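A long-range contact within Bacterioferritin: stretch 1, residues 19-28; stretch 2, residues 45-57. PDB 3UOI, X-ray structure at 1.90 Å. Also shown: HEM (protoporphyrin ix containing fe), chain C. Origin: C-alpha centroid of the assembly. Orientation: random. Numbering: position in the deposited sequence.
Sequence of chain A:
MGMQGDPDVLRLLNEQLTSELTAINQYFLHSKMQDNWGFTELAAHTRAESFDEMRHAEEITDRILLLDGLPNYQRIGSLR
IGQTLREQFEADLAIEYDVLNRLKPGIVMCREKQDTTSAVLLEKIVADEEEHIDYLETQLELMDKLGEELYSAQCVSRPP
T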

# COMPACT_ATOMS: atom_id res chain seq x y z
N SER A 19 4.24 1.60 53.97
CA SER A 19 5.39 2.30 53.48
C SER A 19 5.19 2.77 52.02
O SER A 19 5.49 3.88 51.70
CB SER A 19 6.59 1.36 53.56
OG SER A 19 7.75 2.00 53.25
N GLU A 20 4.67 1.89 51.18
CA GLU A 20 4.43 2.20 49.78
C GLU A 20 3.42 3.34 49.64
O GLU A 20 3.58 4.22 48.79
CB GLU A 20 3.94 0.97 49.02
CG GLU A 20 4.92 -0.19 49.03
CD GLU A 20 6.24 0.16 48.38
OE1 GLU A 20 7.13 -0.71 48.32
OE2 GLU A 20 6.39 1.32 47.92
N LEU A 21 2.38 3.31 50.47
CA LEU A 21 1.39 4.33 50.41
C LEU A 21 2.00 5.69 50.78
O LEU A 21 1.72 6.66 50.18
CB LEU A 21 0.24 3.97 51.30
CG LEU A 21 -0.46 2.71 50.87
CD1 LEU A 21 -1.53 2.52 51.78
CD2 LEU A 21 -1.00 2.90 49.55
N THR A 22 2.86 5.70 51.76
CA THR A 22 3.50 6.94 52.16
C THR A 22 4.36 7.48 51.02
O THR A 22 4.34 8.63 50.71
CB THR A 22 4.34 6.66 53.40
OG1 THR A 22 3.66 5.69 54.18
CG2 THR A 22 4.59 7.84 54.23
N ALA A 23 5.09 6.58 50.39
CA ALA A 23 5.95 6.89 49.26
C ALA A 23 5.19 7.41 48.02
O ALA A 23 5.67 8.26 47.32
CB ALA A 23 6.81 5.77 48.92
N ILE A 24 4.02 6.85 47.77
CA ILE A 24 3.26 7.29 46.65
C ILE A 24 2.94 8.73 46.89
O ILE A 24 3.25 9.57 46.08
CB ILE A 24 1.93 6.55 46.56
CG1 ILE A 24 2.13 5.14 46.03
CG2 ILE A 24 1.04 7.30 45.69
CD1 ILE A 24 1.06 4.25 46.28
N ASN A 25 2.42 9.02 48.07
CA ASN A 25 2.13 10.40 48.37
C ASN A 25 3.36 11.33 48.43
O ASN A 25 3.33 12.41 47.98
CB ASN A 25 1.33 10.51 49.63
CG ASN A 25 -0.02 9.94 49.50
OD1 ASN A 25 -0.21 9.12 48.70
ND2 ASN A 25 -0.94 10.39 50.29
N GLN A 26 4.42 10.87 49.02
CA GLN A 26 5.53 11.76 49.11
C GLN A 26 6.07 12.02 47.74
O GLN A 26 6.27 13.14 47.41
CB GLN A 26 6.59 11.27 50.08
CG GLN A 26 7.79 12.17 50.32
CD GLN A 26 8.65 11.62 51.41
OE1 GLN A 26 8.22 11.47 52.51
NE2 GLN A 26 9.87 11.32 51.08
N TYR A 27 6.24 10.97 46.96
CA TYR A 27 6.81 11.08 45.65
C TYR A 27 5.94 11.90 44.72
O TYR A 27 6.41 12.70 43.99
CB TYR A 27 7.14 9.70 45.02
CG TYR A 27 8.21 8.84 45.73
CD1 TYR A 27 9.00 9.34 46.72
CD2 TYR A 27 8.40 7.54 45.40
CE1 TYR A 27 9.94 8.56 47.37
CE2 TYR A 27 9.36 6.75 46.06
CZ TYR A 27 10.11 7.26 47.06
OH TYR A 27 11.07 6.50 47.74
N PHE A 28 4.65 11.68 44.80
CA PHE A 28 3.77 12.41 43.90
C PHE A 28 3.79 13.89 44.15
O PHE A 28 4.05 14.62 43.26
CB PHE A 28 2.32 11.94 43.99
CG PHE A 28 1.45 12.41 42.85
CD1 PHE A 28 1.41 11.71 41.64
CD2 PHE A 28 0.66 13.52 42.96
CE1 PHE A 28 0.60 12.13 40.60
CE2 PHE A 28 -0.14 13.93 41.90
CZ PHE A 28 -0.17 13.23 40.74
N HIS A 45 10.41 12.44 36.04
CA HIS A 45 11.10 11.32 36.62
C HIS A 45 10.51 10.98 37.97
O HIS A 45 10.13 9.88 38.20
CB HIS A 45 12.58 11.55 36.74
CG HIS A 45 13.31 10.34 37.19
ND1 HIS A 45 13.29 9.90 38.49
CD2 HIS A 45 14.03 9.43 36.50
CE1 HIS A 45 13.98 8.79 38.59
NE2 HIS A 45 14.45 8.49 37.40
N THR A 46 10.37 11.99 38.81
CA THR A 46 9.84 11.85 40.13
C THR A 46 8.41 11.26 40.07
O THR A 46 8.05 10.52 40.87
CB THR A 46 9.86 13.14 40.95
OG1 THR A 46 11.16 13.71 40.99
CG2 THR A 46 9.46 12.84 42.33
N ARG A 47 7.64 11.64 39.07
CA ARG A 47 6.27 11.15 38.86
C ARG A 47 6.20 9.66 38.60
O ARG A 47 5.37 8.98 39.10
CB ARG A 47 5.65 11.83 37.65
CG ARG A 47 4.19 11.62 37.45
CD ARG A 47 3.68 12.38 36.28
NE ARG A 47 2.31 12.06 36.00
CZ ARG A 47 1.30 12.69 36.51
NH1 ARG A 47 1.52 13.70 37.27
NH2 ARG A 47 0.08 12.33 36.24
N ALA A 48 7.12 9.21 37.78
CA ALA A 48 7.32 7.84 37.38
C ALA A 48 7.68 7.06 38.62
O ALA A 48 7.34 5.94 38.74
CB ALA A 48 8.39 7.74 36.36
N GLU A 49 8.42 7.66 39.52
CA GLU A 49 8.77 6.96 40.73
C GLU A 49 7.51 6.68 41.59
O GLU A 49 7.36 5.64 42.15
CB GLU A 49 9.88 7.66 41.50
CG GLU A 49 11.21 7.79 40.75
CD GLU A 49 12.05 6.55 40.76
OE1 GLU A 49 11.65 5.57 41.31
OE2 GLU A 49 13.13 6.55 40.21
N SER A 50 6.61 7.64 41.66
CA SER A 50 5.41 7.46 42.43
C SER A 50 4.53 6.33 41.85
O SER A 50 3.92 5.60 42.57
CB SER A 50 4.67 8.76 42.64
OG SER A 50 3.80 9.03 41.62
N PHE A 51 4.50 6.26 40.53
CA PHE A 51 3.77 5.27 39.78
C PHE A 51 4.36 3.94 40.07
O PHE A 51 3.66 3.00 40.20
CB PHE A 51 3.73 5.60 38.30
CG PHE A 51 2.75 6.67 37.94
CD1 PHE A 51 2.58 7.76 38.72
CD2 PHE A 51 1.98 6.57 36.86
CE1 PHE A 51 1.70 8.73 38.41
CE2 PHE A 51 1.07 7.56 36.58
CZ PHE A 51 0.96 8.63 37.36
N ASP A 52 5.68 3.88 40.18
CA ASP A 52 6.37 2.64 40.49
C ASP A 52 5.99 2.17 41.89
O ASP A 52 5.78 0.98 42.12
CB ASP A 52 7.89 2.82 40.39
CG ASP A 52 8.37 2.93 38.95
OD1 ASP A 52 7.61 2.54 38.04
OD2 ASP A 52 9.50 3.41 38.74
N GLU A 53 5.89 3.12 42.81
CA GLU A 53 5.51 2.81 44.18
C GLU A 53 4.05 2.37 44.23
O GLU A 53 3.70 1.43 44.95
CB GLU A 53 5.71 4.03 45.08
CG GLU A 53 6.78 3.84 46.15
CD GLU A 53 7.88 2.89 45.71
OE1 GLU A 53 8.63 3.23 44.78
OE2 GLU A 53 7.98 1.79 46.31
N MET A 54 3.21 3.03 43.44
CA MET A 54 1.80 2.69 43.37
C MET A 54 1.64 1.26 42.89
O MET A 54 0.81 0.51 43.41
CB MET A 54 1.06 3.65 42.42
CG MET A 54 0.65 4.96 43.07
SD MET A 54 -0.36 5.98 41.98
CE MET A 54 0.47 7.56 42.13
N ARG A 55 2.44 0.87 41.91
CA ARG A 55 2.41 -0.48 41.38
C ARG A 55 2.82 -1.47 42.46
O ARG A 55 2.25 -2.56 42.57
CB ARG A 55 3.34 -0.61 40.17
CG ARG A 55 2.65 -0.38 38.83
CD ARG A 55 3.49 -0.92 37.68
NE ARG A 55 4.68 -0.11 37.44
CZ ARG A 55 4.66 1.14 36.98
NH1 ARG A 55 3.50 1.72 36.70
NH2 ARG A 55 5.79 1.80 36.80
N HIS A 56 3.81 -1.09 43.26
CA HIS A 56 4.29 -1.93 44.35
C HIS A 56 3.14 -2.14 45.38
O HIS A 56 2.94 -3.21 45.85
CB HIS A 56 5.46 -1.31 45.05
CG HIS A 56 6.75 -1.44 44.33
ND1 HIS A 56 7.80 -0.60 44.55
CD2 HIS A 56 7.16 -2.32 43.40
CE1 HIS A 56 8.81 -0.96 43.80
NE2 HIS A 56 8.45 -2.00 43.09
N ALA A 57 2.39 -1.08 45.66
CA ALA A 57 1.27 -1.13 46.57
C ALA A 57 0.21 -2.11 46.04
O ALA A 57 -0.23 -2.98 46.76
CB ALA A 57 0.72 0.18 46.77
CHA HEM C . -2.17 5.69 38.05
CHB HEM C . -2.39 9.64 40.79
CHC HEM C . -2.84 6.82 44.69
CHD HEM C . -2.86 2.84 41.94
C1A HEM C . -2.36 7.01 38.40
C2A HEM C . -2.67 8.14 37.55
C3A HEM C . -2.71 9.23 38.35
C4A HEM C . -2.43 8.83 39.68
CMA HEM C . -3.02 10.69 37.98
CAA HEM C . -2.90 8.00 36.02
CBA HEM C . -4.12 7.10 35.82
CGA HEM C . -5.14 7.57 34.79
O1A HEM C . -6.37 7.18 34.84
O2A HEM C . -4.73 8.33 33.87
C1B HEM C . -2.47 9.22 42.11
C2B HEM C . -2.36 10.07 43.29
C3B HEM C . -2.50 9.31 44.37
C4B HEM C . -2.69 7.94 43.89
CMB HEM C . -2.16 11.61 43.33
CAB HEM C . -2.45 9.88 45.81
CBB HEM C . -2.28 9.08 46.86
C1C HEM C . -2.90 5.48 44.33
C2C HEM C . -2.92 4.34 45.25
C3C HEM C . -2.96 3.25 44.46
C4C HEM C . -2.87 3.64 43.06
CMC HEM C . -2.94 4.43 46.80
CAC HEM C . -3.02 1.79 44.91
CBC HEM C . -2.61 0.90 43.99
C1D HEM C . -2.60 3.25 40.66
C2D HEM C . -2.31 2.35 39.57
C3D HEM C . -2.11 3.28 38.39
C4D HEM C . -2.29 4.59 38.87
CMD HEM C . -2.30 0.79 39.59
CAD HEM C . -1.81 2.92 36.94
CBD HEM C . -0.33 2.60 36.90
CGD HEM C . 0.00 2.41 35.45
O1D HEM C . -0.59 3.13 34.58
O2D HEM C . 0.84 1.53 35.17
NA HEM C . -2.20 7.50 39.67
NB HEM C . -2.65 7.91 42.50
NC HEM C . -2.87 4.98 43.04
ND HEM C . -2.51 4.57 40.27
FE HEM C . -2.54 6.15 41.35

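Two antiparallel helices of bacterioferritin, 19-28 and 45-57, pack with axes 8.1 Å apart at closest approach and 165° between their N-to-C directions, burying 647 Å² between them. The backbones come near enough at I24 and S50 (CA to CA, 4.7 Å) that the small S50 side chain fills the space facing the other helix: S50 CB lies 3.6 Å from Y27 CB and 3.8 Å from I24 O. Its chi1 is p (87°), which lets OG turn back along its own helix and donate a hydrogen bond to R47 O (S50 OG to R47 O, 3.0 Å).

I24 leaves its backbone sideways, yet its m,t conformation carries the end of the chain into a hole formed by S50, E53, M54 and A57. The m,t conformation places I24 CD1 3.3 Å from M54 CG and 4.1 Å from A57 CB. Y27 (m) points toward the partner helix and sits among T46, E49, S50 and E53; its ring edge meets E49 O, S50 N and E53 OE1, with Y27 CD2 3.9 Å from E49 O and Y27 CE2 3.8 Å from E53 OE1, while T46 CG2 lies 3.5 Å from Y27 O. F28 also starts sideways, and its t rotamer swings the ring among R47, S50, F51 and M54. The ring edge faces S50 OG (3.6 Å from F28 CD1) and F51 CE1 (4.2 Å from F28 CE1), while the heme methyl CMB covers one face, 3.4 Å from F28 CE2. R47 is extended through chi3, so its guanidinium lays one face on F28, with R47 NH1 3.8 Å from F28 CE1.

E53 is the polar knob, set among E20, A23, I24 and Y27. Its chi1 (-115°) and chi2 (30°) both lie between wells, and E53 CG packs 3.4 Å from A23 CB. H56 (m) points CA-to-CB toward the first helix, but its ring leads away; H56 ND1 donates to E53 OE2 at 3.0 Å, although the position of that oxygen is less certain. E20, in m,m, brings its carboxylate to the same place: E20 OE2 and E53 OE2 are modelled only 2.3 Å apart, too close to bear interpretation.

M54 joins the packing to the cofactor. Chi1 m and chi2 t carry M54 SD to the heme iron, 2.3 Å from HEM FE, while M54 CE stays 4.3 Å from F28 CD1. L21 points away at CB, but its m,t chain brings L21 CD2 within 4.3 Å of A57 CB and 3.7 Å of HEM CMC.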